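Local coordinates for protoporphyrinogen oxidase (Exiguobacterium sibiricum, PDB 3LOV), which probably uses FAD and oxygen to oxidise coproporphyrinogen III to coproporphyrin III, a step of coproporphyrin-dependent heme b biosynthesis, at residues 152-157 and 189-194; 107-112 and 199-204. All coordinates share one frame; numbering follows the deposited sequence. Where two conformers were deposited one is given.

Contact 1. Residues 152-157 and 189-194; sequences EYLRPR and PQFVAN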
# COMPACT_ATOMS: atom_id res chain seq x y z
N GLU A 152 17.88 8.87 -8.25
CA GLU A 152 19.30 9.05 -8.40
C GLU A 152 19.91 7.87 -9.18
O GLU A 152 20.81 8.07 -9.96
CB GLU A 152 19.94 9.16 -7.03
CG GLU A 152 21.35 9.63 -6.99
CD GLU A 152 21.82 9.92 -5.54
OE1 GLU A 152 21.04 10.48 -4.76
OE2 GLU A 152 22.98 9.60 -5.21
N TYR A 153 19.42 6.65 -8.96
CA TYR A 153 19.91 5.50 -9.69
C TYR A 153 19.48 5.56 -11.12
O TYR A 153 20.28 5.33 -12.02
CB TYR A 153 19.38 4.21 -9.07
CG TYR A 153 19.62 2.97 -9.87
CD1 TYR A 153 20.88 2.49 -10.07
CD2 TYR A 153 18.56 2.24 -10.38
CE1 TYR A 153 21.11 1.31 -10.79
CE2 TYR A 153 18.77 1.09 -11.08
CZ TYR A 153 20.05 0.63 -11.29
OH TYR A 153 20.22 -0.53 -12.00
N LEU A 154 18.20 5.81 -11.35
CA LEU A 154 17.63 5.77 -12.69
C LEU A 154 17.95 6.96 -13.62
O LEU A 154 18.14 6.77 -14.82
CB LEU A 154 16.10 5.55 -12.61
CG LEU A 154 15.55 4.21 -12.13
CD1 LEU A 154 14.04 4.25 -12.14
CD2 LEU A 154 16.04 3.04 -13.00
N ARG A 155 18.00 8.20 -13.09
CA ARG A 155 18.10 9.36 -13.95
C ARG A 155 19.39 9.38 -14.80
O ARG A 155 19.35 9.68 -15.99
CB ARG A 155 17.94 10.69 -13.17
CG ARG A 155 16.48 11.00 -12.80
CD ARG A 155 16.38 12.11 -11.80
NE ARG A 155 15.02 12.34 -11.37
CZ ARG A 155 14.12 13.09 -12.00
NH1 ARG A 155 14.40 13.72 -13.13
NH2 ARG A 155 12.91 13.17 -11.50
N PRO A 156 20.54 9.07 -14.20
CA PRO A 156 21.74 9.04 -15.06
C PRO A 156 21.74 7.94 -16.15
O PRO A 156 22.46 8.07 -17.14
CB PRO A 156 22.90 8.82 -14.06
CG PRO A 156 22.29 8.97 -12.67
CD PRO A 156 20.82 8.84 -12.77
N ARG A 157 20.97 6.88 -15.95
CA ARG A 157 20.93 5.76 -16.87
C ARG A 157 19.88 5.92 -17.95
O ARG A 157 20.05 5.40 -19.05
CB ARG A 157 20.67 4.44 -16.11
CG ARG A 157 21.83 4.07 -15.16
CD ARG A 157 21.52 2.90 -14.19
NE ARG A 157 22.76 2.47 -13.57
CZ ARG A 157 23.43 3.17 -12.63
NH1 ARG A 157 22.95 4.31 -12.13
NH2 ARG A 157 24.59 2.74 -12.19
N PRO A 189 15.41 -4.15 -6.21
CA PRO A 189 16.80 -4.65 -6.14
C PRO A 189 17.20 -5.47 -7.38
O PRO A 189 18.38 -5.56 -7.73
CB PRO A 189 16.80 -5.55 -4.88
CG PRO A 189 15.36 -5.98 -4.72
CD PRO A 189 14.53 -4.81 -5.22
N GLN A 190 16.20 -6.03 -8.07
CA GLN A 190 16.43 -6.80 -9.28
C GLN A 190 16.97 -5.93 -10.43
O GLN A 190 17.72 -6.41 -11.28
CB GLN A 190 15.16 -7.57 -9.70
CG GLN A 190 13.94 -6.72 -10.16
CD GLN A 190 13.04 -6.32 -9.02
OE1 GLN A 190 13.51 -6.13 -7.91
NE2 GLN A 190 11.75 -6.20 -9.28
N PHE A 191 16.61 -4.65 -10.46
CA PHE A 191 17.23 -3.73 -11.44
C PHE A 191 18.75 -3.78 -11.35
O PHE A 191 19.45 -3.89 -12.38
CB PHE A 191 16.80 -2.27 -11.26
CG PHE A 191 15.35 -2.00 -11.59
CD1 PHE A 191 14.52 -3.00 -12.10
CD2 PHE A 191 14.82 -0.72 -11.40
CE1 PHE A 191 13.17 -2.73 -12.39
CE2 PHE A 191 13.48 -0.44 -11.69
CZ PHE A 191 12.65 -1.45 -12.18
N VAL A 192 19.25 -3.66 -10.13
CA VAL A 192 20.69 -3.53 -9.89
C VAL A 192 21.39 -4.90 -10.10
O VAL A 192 22.48 -4.97 -10.68
CB VAL A 192 20.98 -2.97 -8.47
CG1 VAL A 192 22.50 -2.90 -8.18
CG2 VAL A 192 20.31 -1.59 -8.30
N ALA A 193 20.75 -5.96 -9.59
CA ALA A 193 21.24 -7.34 -9.72
C ALA A 193 21.40 -7.68 -11.22
O ALA A 193 22.44 -8.08 -11.67
CB ALA A 193 20.23 -8.34 -9.02
N ASN A 194 20.36 -7.41 -11.99
CA ASN A 194 20.39 -7.69 -13.41
C ASN A 194 21.36 -6.83 -14.19
O ASN A 194 22.02 -7.35 -15.09
CB ASN A 194 18.98 -7.65 -13.97
CG ASN A 194 18.13 -8.81 -13.45
OD1 ASN A 194 16.97 -8.63 -13.14
ND2 ASN A 194 18.71 -9.97 -13.35
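A chi1 of 170° turns the Tyr153 ring away from its own amide and out from helix 152-157 toward helix 189-194; Phe191, with CG anti to its carbonyl carbon, offers CB and one ring edge in reply. Val192 meets the phenol more squarely. Its CG2, the branch beside the backbone N, lies over one face of the Tyr153 ring in a CH-pi contact, 4.1 Å from the centroid and 26° off the normal, and approaches Tyr153 CZ to 3.7 Å. Phe191 CB comes obliquely to the same ring, 3.9 Å from Tyr153 CE2, while that CE2 lies near the plane of the Phe191 ring, at its edge. Leu154 adds a looser touch, its CD2 reaching Phe191 CD2 at 4.3 Å; the same side chain also touches Val163 and Ile167 of helix 160-172. No hydrogen bond joins the two segments. The phenol OH passes close to the Phe191 carbonyl but bonds to Glu195, one turn further along helix 189-198, so the polar tip of a buried ring is satisfied. Glu195 also forms a salt bridge with NE of Arg157. The arginine folds back over the tyrosine: its CD lies above one ring face, displaced toward the rim, and NH1 donates to Tyr153 O at 2.9 Å, in the carbonyl plane on a lone pair. Phenol and guanidinium thus brace each other and share one carboxylate. With axes 12.1 Å apart and crossing at 49°, the backbones stay well separated and large side chains bridge the interval, an arrangement of helix-to-helix packing in the helical part of this flavin-containing amine oxidoreductase fold, away from the FAD site.

Contact 2. Residues 107-112 and 199-204; sequences MGIPTD and GSLFEG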
# COMPACT_ATOMS: atom_id res chain seq x y z
N MSE A 107 8.63 -2.50 -16.46
CA MSE A 107 8.53 -1.44 -15.43
C MSE A 107 8.89 -0.06 -16.01
O MSE A 107 9.56 0.74 -15.38
CB MSE A 107 9.43 -1.76 -14.24
CG MSE A 107 9.54 -3.25 -13.93
SE MSE A 107 8.31 -3.87 -12.58
CE MSE A 107 6.70 -2.76 -12.90
N GLY A 108 8.43 0.18 -17.23
CA GLY A 108 8.68 1.42 -17.91
C GLY A 108 10.05 1.56 -18.55
O GLY A 108 10.32 2.57 -19.20
N ILE A 109 10.93 0.58 -18.34
CA ILE A 109 12.27 0.61 -18.93
C ILE A 109 12.22 -0.19 -20.23
O ILE A 109 11.88 -1.38 -20.20
CB ILE A 109 13.38 0.02 -18.00
CG1 ILE A 109 13.52 0.87 -16.72
CG2 ILE A 109 14.71 -0.03 -18.79
CD1 ILE A 109 14.38 0.26 -15.69
N PRO A 110 12.56 0.45 -21.36
CA PRO A 110 12.50 -0.19 -22.67
C PRO A 110 13.39 -1.41 -22.81
O PRO A 110 14.56 -1.37 -22.46
CB PRO A 110 12.98 0.93 -23.62
CG PRO A 110 12.57 2.16 -22.97
CD PRO A 110 12.85 1.89 -21.50
N THR A 111 12.82 -2.49 -23.31
CA THR A 111 13.60 -3.68 -23.67
C THR A 111 13.49 -3.99 -25.17
O THR A 111 14.32 -4.74 -25.71
CB THR A 111 13.15 -4.89 -22.84
OG1 THR A 111 11.78 -5.13 -23.11
CG2 THR A 111 13.36 -4.63 -21.30
N ASP A 112 12.50 -3.39 -25.85
CA ASP A 112 12.36 -3.49 -27.33
C ASP A 112 12.20 -2.10 -27.92
O ASP A 112 11.09 -1.52 -27.95
CB ASP A 112 11.17 -4.38 -27.65
CG ASP A 112 10.85 -4.46 -29.13
OD1 ASP A 112 11.18 -3.53 -29.91
OD2 ASP A 112 10.23 -5.47 -29.50
N GLY A 199 25.81 -6.45 -17.32
CA GLY A 199 26.75 -5.33 -17.57
C GLY A 199 26.16 -3.97 -17.99
O GLY A 199 26.86 -2.97 -18.07
N SER A 200 24.86 -3.91 -18.26
CA SER A 200 24.20 -2.64 -18.54
C SER A 200 22.74 -2.75 -18.11
O SER A 200 22.20 -3.85 -18.10
CB SER A 200 24.30 -2.30 -20.06
OG SER A 200 23.51 -3.17 -20.85
N LEU A 201 22.09 -1.62 -17.79
CA LEU A 201 20.69 -1.65 -17.37
C LEU A 201 19.73 -2.19 -18.42
O LEU A 201 18.83 -3.00 -18.11
CB LEU A 201 20.22 -0.26 -16.90
CG LEU A 201 18.74 -0.26 -16.43
CD1 LEU A 201 18.51 -1.26 -15.31
CD2 LEU A 201 18.29 1.15 -15.98
N PHE A 202 19.90 -1.74 -19.67
CA PHE A 202 19.11 -2.22 -20.81
C PHE A 202 19.17 -3.76 -20.97
O PHE A 202 18.14 -4.41 -21.13
CB PHE A 202 19.64 -1.55 -22.07
CG PHE A 202 18.98 -1.98 -23.35
CD1 PHE A 202 17.64 -1.71 -23.58
CD2 PHE A 202 19.72 -2.56 -24.37
CE1 PHE A 202 17.04 -2.06 -24.78
CE2 PHE A 202 19.13 -2.90 -25.59
CZ PHE A 202 17.79 -2.65 -25.80
N GLU A 203 20.36 -4.34 -20.90
CA GLU A 203 20.48 -5.81 -21.01
C GLU A 203 20.07 -6.52 -19.72
O GLU A 203 19.68 -7.69 -19.73
CB GLU A 203 21.89 -6.21 -21.43
CG GLU A 203 22.28 -5.74 -22.87
CD GLU A 203 21.59 -6.45 -24.04
OE1 GLU A 203 20.81 -7.39 -23.82
OE2 GLU A 203 21.87 -6.07 -25.21
N GLY A 204 20.13 -5.82 -18.60
CA GLY A 204 19.61 -6.37 -17.36
C GLY A 204 18.10 -6.52 -17.41
O GLY A 204 17.56 -7.57 -17.04
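Phe202 brings the edge of its ring to the backbone of 107-112: Pro110 O lies near the ring plane, 3.3 Å from CD1, so the carbonyl oxygen faces the weakly positive rim of C-H groups. Thr111 O approaches the same ring obliquely, 3.9 Å from CE1. The ring gets there because CG stands anti to the backbone N (chi1 178°), extending from the first turn of the helix. Beside it, Leu201 CD2 meets Ile109 CD1 at 4.0 Å, the two aliphatic side chains crossing at about a right angle. Strand 109-110 pairs with 105-106 in a small antiparallel hairpin, and this contact seats that hairpin against the start of helix 201-207. With Phe202 cut back to an alanine, the Pro110 carbonyl would probably lose its C-H neighbours and a gap would open beside Leu134 and Leu135 of helix 124-135, which the ring also touches. Further out, Thr111 O accepts a hydrogen bond from Arg206, whose NE is paired with Glu203 OE1, so the helix holds that carbonyl by a charged group too. The helix start is itself capped: Ser200, at the N-cap, accepts from Glu203 N through OG in a weak bond of 3.4 Å. Just before it, Gly199 ends helix 189-198 with positive phi. On the opposing segment Asp112 OD1 caps Leu115 N at the start of helix 113-116.

Both contacts are buried, lie away from the FAD pocket and have centres about 10 Å apart; both segments of contact 1 fall between those of contact 2 in the chain. Helices 189-198 and 201-207 follow each other, so the two contacts use successive helices: the first meets helix 150-158, the second a short hairpin strand. Leu201 joins them, its CD1 lying 3.8 Å from Tyr153 OH, and Phe191 CZ comes equally near CB of Met107, a selenomethionine. Their chemistry differs with the partner. Contact 1 is mostly side chain on side chain; contact 2 pairs one aliphatic touch with the approach of the Pro110 carbonyl to an aromatic edge.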